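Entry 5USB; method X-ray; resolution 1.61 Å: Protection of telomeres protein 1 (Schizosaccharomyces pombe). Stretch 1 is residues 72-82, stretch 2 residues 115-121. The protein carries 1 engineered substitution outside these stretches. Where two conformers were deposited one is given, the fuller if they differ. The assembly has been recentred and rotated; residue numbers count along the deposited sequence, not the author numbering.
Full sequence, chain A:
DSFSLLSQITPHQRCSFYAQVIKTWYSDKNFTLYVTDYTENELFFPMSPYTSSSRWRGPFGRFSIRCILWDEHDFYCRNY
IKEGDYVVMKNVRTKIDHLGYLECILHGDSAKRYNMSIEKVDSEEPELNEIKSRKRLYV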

ATOM      1  N   GLU A  72     -12.031  -1.470  12.249  1.00 17.68           N
ATOM      2  CA  GLU A  72     -10.911  -1.738  13.148  1.00 15.30           C
ATOM      3  C   GLU A  72      -9.570  -1.455  12.487  1.00 13.99           C
ATOM      4  O   GLU A  72      -8.606  -1.088  13.156  1.00 13.56           O
ATOM      5  N   HIS A  73      -9.477  -1.621  11.172  1.00 13.74           N
ATOM      6  CA  HIS A  73      -8.195  -1.370  10.515  1.00 15.75           C
ATOM      7  C   HIS A  73      -7.857   0.111  10.541  1.00 11.60           C
ATOM      8  O   HIS A  73      -6.690   0.498  10.700  1.00 14.23           O
ATOM      9  N   ASP A  74      -8.875   0.954  10.375  1.00 10.71           N
ATOM     10  CA  ASP A  74      -8.755   2.399  10.458  1.00 12.97           C
ATOM     11  C   ASP A  74      -8.397   2.813  11.876  1.00 13.27           C
ATOM     12  O   ASP A  74      -7.378   3.459  12.112  1.00 14.25           O
ATOM     13  N   PHE A  75      -9.194   2.389  12.846  1.00 13.95           N
ATOM     14  CA  PHE A  75      -8.899   2.778  14.219  1.00 15.11           C
ATOM     15  C   PHE A  75      -7.496   2.362  14.640  1.00 12.08           C
ATOM     16  O   PHE A  75      -6.832   3.091  15.380  1.00 14.89           O
ATOM     17  N   TYR A  76      -7.044   1.182  14.236  1.00 11.91           N
ATOM     18  CA  TYR A  76      -5.717   0.716  14.604  1.00 11.47           C
ATOM     19  C   TYR A  76      -4.635   1.576  13.977  1.00 12.54           C
ATOM     20  O   TYR A  76      -3.680   1.986  14.641  1.00 12.73           O
ATOM     21  N   CYS A  77      -4.742   1.848  12.669  1.00 11.75           N
ATOM     22  CA  CYS A  77      -3.618   2.411  11.942  1.00 13.62           C
ATOM     23  C   CYS A  77      -3.561   3.931  11.901  1.00 12.71           C
ATOM     24  O   CYS A  77      -2.477   4.470  11.650  1.00 14.57           O
ATOM     25  N   ARG A  78      -4.678   4.623  12.112  1.00 14.56           N
ATOM     26  CA  ARG A  78      -4.795   6.026  11.701  0.53 16.14           C
ATOM     27  C   ARG A  78      -3.852   6.950  12.457  1.00 18.21           C
ATOM     28  O   ARG A  78      -3.478   8.017  11.933  1.00 18.32           O
ATOM     29  N   ASN A  79      -3.493   6.606  13.684  1.00 15.75           N
ATOM     30  CA  ASN A  79      -2.554   7.419  14.447  1.00 18.86           C
ATOM     31  C   ASN A  79      -1.314   6.613  14.799  1.00 16.46           C
ATOM     32  O   ASN A  79      -0.680   6.837  15.838  1.00 20.45           O
ATOM     33  N   TYR A  80      -0.974   5.663  13.940  1.00 17.78           N
ATOM     34  CA  TYR A  80       0.102   4.719  14.176  1.00 16.02           C
ATOM     35  C   TYR A  80       1.018   4.570  12.963  1.00 21.68           C
ATOM     36  O   TYR A  80       2.222   4.818  13.081  1.00 19.05           O
ATOM     37  N   ILE A  81       0.480   4.147  11.810  1.00 14.50           N
ATOM     38  CA  ILE A  81       1.275   4.018  10.593  1.00 14.10           C
ATOM     39  C   ILE A  81       1.543   5.408  10.034  1.00 16.69           C
ATOM     40  O   ILE A  81       0.614   6.201   9.826  1.00 16.84           O
ATOM     41  N   LYS A  82       2.810   5.704   9.776  1.00 15.19           N
ATOM     42  CA  LYS A  82       3.237   7.039   9.366  1.00 15.41           C
ATOM     43  C   LYS A  82       3.954   6.954   8.034  1.00 12.91           C
ATOM     44  O   LYS A  82       4.514   5.922   7.661  1.00 13.86           O
ATOM     45  N   ASN A 115      -8.928 -13.169   7.698  1.00 30.20           N
ATOM     46  CA  ASN A 115      -7.556 -13.180   8.242  1.00 32.19           C
ATOM     47  C   ASN A 115      -6.543 -12.101   7.757  1.00 21.78           C
ATOM     48  O   ASN A 115      -5.398 -12.341   7.634  1.00 22.67           O
ATOM     49  N   MET A 116      -7.017 -10.910   7.532  1.00 31.15           N
ATOM     50  CA  MET A 116      -6.124  -9.887   7.090  1.00 21.32           C
ATOM     51  C   MET A 116      -5.390  -9.216   8.222  1.00 19.97           C
ATOM     52  O   MET A 116      -5.837  -9.199   9.325  1.00 18.81           O
ATOM     53  N   SER A 117      -4.238  -8.656   7.888  1.00 16.84           N
ATOM     54  CA  SER A 117      -3.528  -7.887   8.844  1.00 17.45           C
ATOM     55  C   SER A 117      -2.601  -6.888   8.178  1.00 15.48           C
ATOM     56  O   SER A 117      -2.266  -7.023   7.063  1.00 15.91           O
ATOM     57  N   ILE A 118      -2.258  -5.865   8.912  1.00 15.81           N
ATOM     58  CA  ILE A 118      -1.269  -4.923   8.508  1.00 14.72           C
ATOM     59  C   ILE A 118      -0.501  -4.584   9.765  1.00 16.87           C
ATOM     60  O   ILE A 118      -1.084  -4.334  10.769  1.00 17.64           O
ATOM     61  N   GLU A 119       0.801  -4.658   9.681  1.00 15.64           N
ATOM     62  CA  GLU A 119       1.624  -4.330  10.791  1.00 15.87           C
ATOM     63  C   GLU A 119       2.873  -3.569  10.321  1.00 16.95           C
ATOM     64  O   GLU A 119       3.286  -3.667   9.211  1.00 16.82           O
ATOM     65  N   LYS A 120       3.430  -2.801  11.223  1.00 15.03           N
ATOM     66  CA  LYS A 120       4.628  -2.080  10.938  1.00 12.77           C
ATOM     67  C   LYS A 120       5.817  -3.057  10.976  1.00 20.68           C
ATOM     68  O   LYS A 120       5.836  -3.933  11.781  1.00 23.06           O
ATOM     69  N   VAL A 121       6.782  -2.875  10.086  1.00 16.17           N
ATOM     70  CA  VAL A 121       7.963  -3.679  10.028  1.00 18.79           C
ATOM     71  C   VAL A 121       9.128  -2.798  10.499  1.00 23.46           C
ATOM     72  O   VAL A 121       9.280  -1.729  10.036  1.00 23.45           O
TER

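The contact between residues 72-82 and 115-121 is a small, mixed one, in which a few close side-chain packing contacts between helix and strand give way to a polar cluster built from two tyrosines, a glutamate, a lysine and one water. Helix 72-77 and strand 117-121 run nearly parallel, with an angle of 6° between their directions and a closest axial approach of 10.1 Å. Together the two stretches bury 473 Å².

From the helix, H73, Y76 and C77 direct their CA-to-CB bonds toward the strand. H73, an m rotamer, brings CE1 within 3.4 Å of CE of M116, whose side chain (m, t, m) also starts toward the helix; the methyl meets the imidazole obliquely. The NE2 atom of this ring is hydrogen-bonded elsewhere in the structure. C77, also m, places SG 3.7 Å from CG2 of I118. The CA-to-CB bond of I118 points sideways, but its t, t side chain comes nearer at its end, and this buried residue contributes 69 Å² to the contact.

Y76 takes the t rotamer, which carries its ring out along the strand. The ring edge lies near the backbone of I118, with CE2 3.8 Å from I118 O, and the hydroxyl donates a short hydrogen bond from Y76 OH to E119 OE1 at 2.6 Å. E119 leaves its backbone sideways and reaches this partner through an m, m bend.

K120 has the largest share of the contact, 96 Å². Its CA-to-CB bond points toward stretch 1, and the side chain stays extended through chi1 and chi2 (both t) before turning at chi3 (m), a course that sets CE over one face of the Y80 ring. Y80 (t) starts sideways, but its end comes nearer the strand. CE of K120 stands 4.0 Å from the centroid of the Y80 ring in a CH-pi contact, while NZ of K120 is 4.4 Å from that centroid, an off-centre cation-pi arrangement. The ammonium group also donates a hydrogen bond from K120 NZ to the backbone Y80 O at 2.8 Å, so one residue receives the lysine through both its ring and its carbonyl. I81 (m, m) adds an apolar neighbour, its CD1 3.9 Å from K120 CE.

Water 1 ties the cluster together. Its oxygen donates to E119 OE1 at 2.6 Å, accepts from the backbone K120 N at 2.9 Å, and is hydrogen-bonded to Y80 OH at 2.7 Å. E119 OE1 thus serves both Y76 and the water, so Y76 OH and Y80 OH are connected through E119 OE1 and the water.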

ATOM      1  CB  GLU A  72     -10.953  -3.192  13.662  1.00 16.13           C
ATOM      2  CG  GLU A  72     -10.737  -4.312  12.668  1.00 17.69           C
ATOM      3  CD  GLU A  72     -11.989  -4.745  11.920  1.00 24.06           C
ATOM      4  OE1 GLU A  72     -12.995  -4.009  11.894  1.00 22.35           O
ATOM      5  OE2 GLU A  72     -11.953  -5.860  11.357  1.00 24.66           O
ATOM      6  CB  HIS A  73      -8.245  -1.878   9.071  1.00 15.42           C
ATOM      7  CG  HIS A  73      -8.869  -3.223   8.922  1.00 13.30           C
ATOM      8  ND1 HIS A  73      -8.232  -4.398   9.254  1.00 19.50           N
ATOM      9  CD2 HIS A  73     -10.105  -3.573   8.496  1.00 16.73           C
ATOM     10  CE1 HIS A  73      -9.044  -5.417   9.009  1.00 20.32           C
ATOM     11  NE2 HIS A  73     -10.188  -4.943   8.558  1.00 16.54           N
ATOM     12  CB  ASP A  74     -10.096   2.971  10.009  1.00 14.70           C
ATOM     13  CG  ASP A  74     -10.258   4.463  10.205  1.00 14.33           C
ATOM     14  OD1 ASP A  74      -9.289   5.193  10.541  1.00 14.79           O
ATOM     15  OD2 ASP A  74     -11.421   4.937  10.002  1.00 17.38           O
ATOM     16  CB  PHE A  75      -9.930   2.170  15.160  1.00 14.26           C
ATOM     17  CG  PHE A  75     -11.320   2.678  14.948  1.00 17.92           C
ATOM     18  CD1 PHE A  75     -11.587   4.032  15.066  1.00 28.18           C
ATOM     19  CD2 PHE A  75     -12.356   1.799  14.725  1.00 23.70           C
ATOM     20  CE1 PHE A  75     -12.869   4.513  14.909  1.00 32.96           C
ATOM     21  CE2 PHE A  75     -13.642   2.264  14.554  1.00 27.22           C
ATOM     22  CZ  PHE A  75     -13.900   3.626  14.652  1.00 30.47           C
ATOM     23  CB  TYR A  76      -5.530  -0.736  14.172  1.00 14.96           C
ATOM     24  CG  TYR A  76      -4.168  -1.302  14.497  1.00 12.78           C
ATOM     25  CD1 TYR A  76      -3.633  -1.180  15.767  1.00 14.57           C
ATOM     26  CD2 TYR A  76      -3.420  -1.974  13.571  1.00 12.50           C
ATOM     27  CE1 TYR A  76      -2.410  -1.707  16.063  1.00 12.92           C
ATOM     28  CE2 TYR A  76      -2.207  -2.512  13.857  1.00 14.89           C
ATOM     29  CZ  TYR A  76      -1.696  -2.397  15.138  1.00 12.72           C
ATOM     30  OH  TYR A  76      -0.469  -2.921  15.488  1.00 15.43           O
ATOM     31  CB  CYS A  77      -3.659   1.914  10.513  1.00 12.87           C
ATOM     32  SG  CYS A  77      -3.209   0.175  10.319  1.00 16.99           S
ATOM     33  CB  ARG A  78      -6.240   6.504  11.874  0.53 16.41           C
ATOM     34  CG  ARG A  78      -6.746   6.724  13.329  0.53 18.71           C
ATOM     35  CD  ARG A  78      -7.949   7.690  13.292  0.53 22.65           C
ATOM     36  NE  ARG A  78      -8.579   7.522  12.001  0.53 30.19           N
ATOM     37  CZ  ARG A  78      -9.184   8.449  11.272  0.53 23.37           C
ATOM     38  NH1 ARG A  78      -9.340   9.727  11.662  0.53 16.16           N
ATOM     39  NH2 ARG A  78      -9.628   8.049  10.107  0.53 16.61           N
ATOM     40  CB  ASN A  79      -3.222   7.970  15.699  1.00 20.40           C
ATOM     41  CG  ASN A  79      -2.607   9.263  16.154  1.00 31.87           C
ATOM     42  OD1 ASN A  79      -1.717   9.796  15.491  1.00 35.87           O
ATOM     43  ND2 ASN A  79      -3.069   9.772  17.296  1.00 42.53           N
ATOM     44  CB  TYR A  80      -0.510   3.378  14.598  1.00 16.36           C
ATOM     45  CG  TYR A  80       0.466   2.282  14.808  1.00 16.78           C
ATOM     46  CD1 TYR A  80       1.633   2.467  15.552  1.00 18.08           C
ATOM     47  CD2 TYR A  80       0.218   1.027  14.306  1.00 18.20           C
ATOM     48  CE1 TYR A  80       2.533   1.438  15.739  1.00 19.87           C
ATOM     49  CE2 TYR A  80       1.126  -0.000  14.493  1.00 17.63           C
ATOM     50  CZ  TYR A  80       2.254   0.210  15.223  1.00 16.92           C
ATOM     51  OH  TYR A  80       3.127  -0.825  15.420  1.00 19.14           O
ATOM     52  CB  ILE A  81       0.559   3.144   9.553  1.00 14.66           C
ATOM     53  CG1 ILE A  81       0.231   1.790  10.092  1.00 16.17           C
ATOM     54  CG2 ILE A  81       1.406   3.028   8.261  1.00 15.97           C
ATOM     55  CD1 ILE A  81       1.435   0.971  10.496  1.00 20.67           C
ATOM     56  CB  LYS A  82       4.217   7.702  10.348  1.00 18.71           C
ATOM     57  CG  LYS A  82       3.791   7.777  11.826  1.00 21.47           C
ATOM     58  CD  LYS A  82       2.545   8.576  12.021  1.00 28.92           C
ATOM     59  CE  LYS A  82       2.067   8.505  13.473  1.00 32.66           C
ATOM     60  NZ  LYS A  82       0.709   9.109  13.604  1.00 31.91           N
ATOM     61  CB  ASN A 115      -6.928 -14.532   8.106  1.00 23.10           C
ATOM     62  CG  ASN A 115      -5.664 -14.660   8.907  1.00 36.06           C
ATOM     63  OD1 ASN A 115      -5.499 -14.008   9.885  1.00 39.88           O
ATOM     64  ND2 ASN A 115      -4.739 -15.426   8.424  1.00 40.12           N
ATOM     65  CB  MET A 116      -6.858  -8.823   6.379  1.00 26.34           C
ATOM     66  CG  MET A 116      -7.896  -9.342   5.493  1.00 35.87           C
ATOM     67  SD  MET A 116      -8.447  -7.889   4.729  1.00 28.86           S
ATOM     68  CE  MET A 116      -9.351  -7.143   6.055  1.00 30.38           C
ATOM     69  CB  SER A 117      -2.695  -8.737   9.776  1.00 18.46           C
ATOM     70  OG  SER A 117      -1.747  -9.461   9.111  1.00 17.30           O
ATOM     71  CB  ILE A 118      -1.814  -3.649   7.880  1.00 15.07           C
ATOM     72  CG1 ILE A 118      -0.698  -2.622   7.781  1.00 16.76           C
ATOM     73  CG2 ILE A 118      -2.951  -3.102   8.672  1.00 21.07           C
ATOM     74  CD1 ILE A 118      -1.069  -1.450   6.917  1.00 24.11           C
ATOM     75  CB  GLU A 119       2.038  -5.562  11.593  1.00 21.10           C
ATOM     76  CG  GLU A 119       0.901  -6.324  12.282  1.00 24.92           C
ATOM     77  CD  GLU A 119       0.315  -5.642  13.536  1.00 24.80           C
ATOM     78  OE1 GLU A 119       0.663  -4.524  13.791  1.00 22.76           O
ATOM     79  OE2 GLU A 119      -0.502  -6.255  14.263  1.00 28.62           O
ATOM     80  CB  LYS A 120       4.756  -0.973  12.000  1.00 17.26           C
ATOM     81  CG  LYS A 120       5.720   0.159  11.724  1.00 25.39           C
ATOM     82  CD  LYS A 120       5.660   1.238  12.799  1.00 25.46           C
ATOM     83  CE  LYS A 120       4.466   2.171  12.694  1.00 26.18           C
ATOM     84  NZ  LYS A 120       4.707   3.501  13.333  1.00 33.17           N
ATOM     85  CB  VAL A 121       8.263  -4.170   8.599  1.00 18.24           C
ATOM     86  CG1 VAL A 121       9.529  -4.992   8.558  1.00 20.11           C
ATOM     87  CG2 VAL A 121       7.148  -5.013   8.083  1.00 21.21           C
TER
HETATM   88  O   HOH W   1       2.742  -3.054  13.995  1.00 21.07           O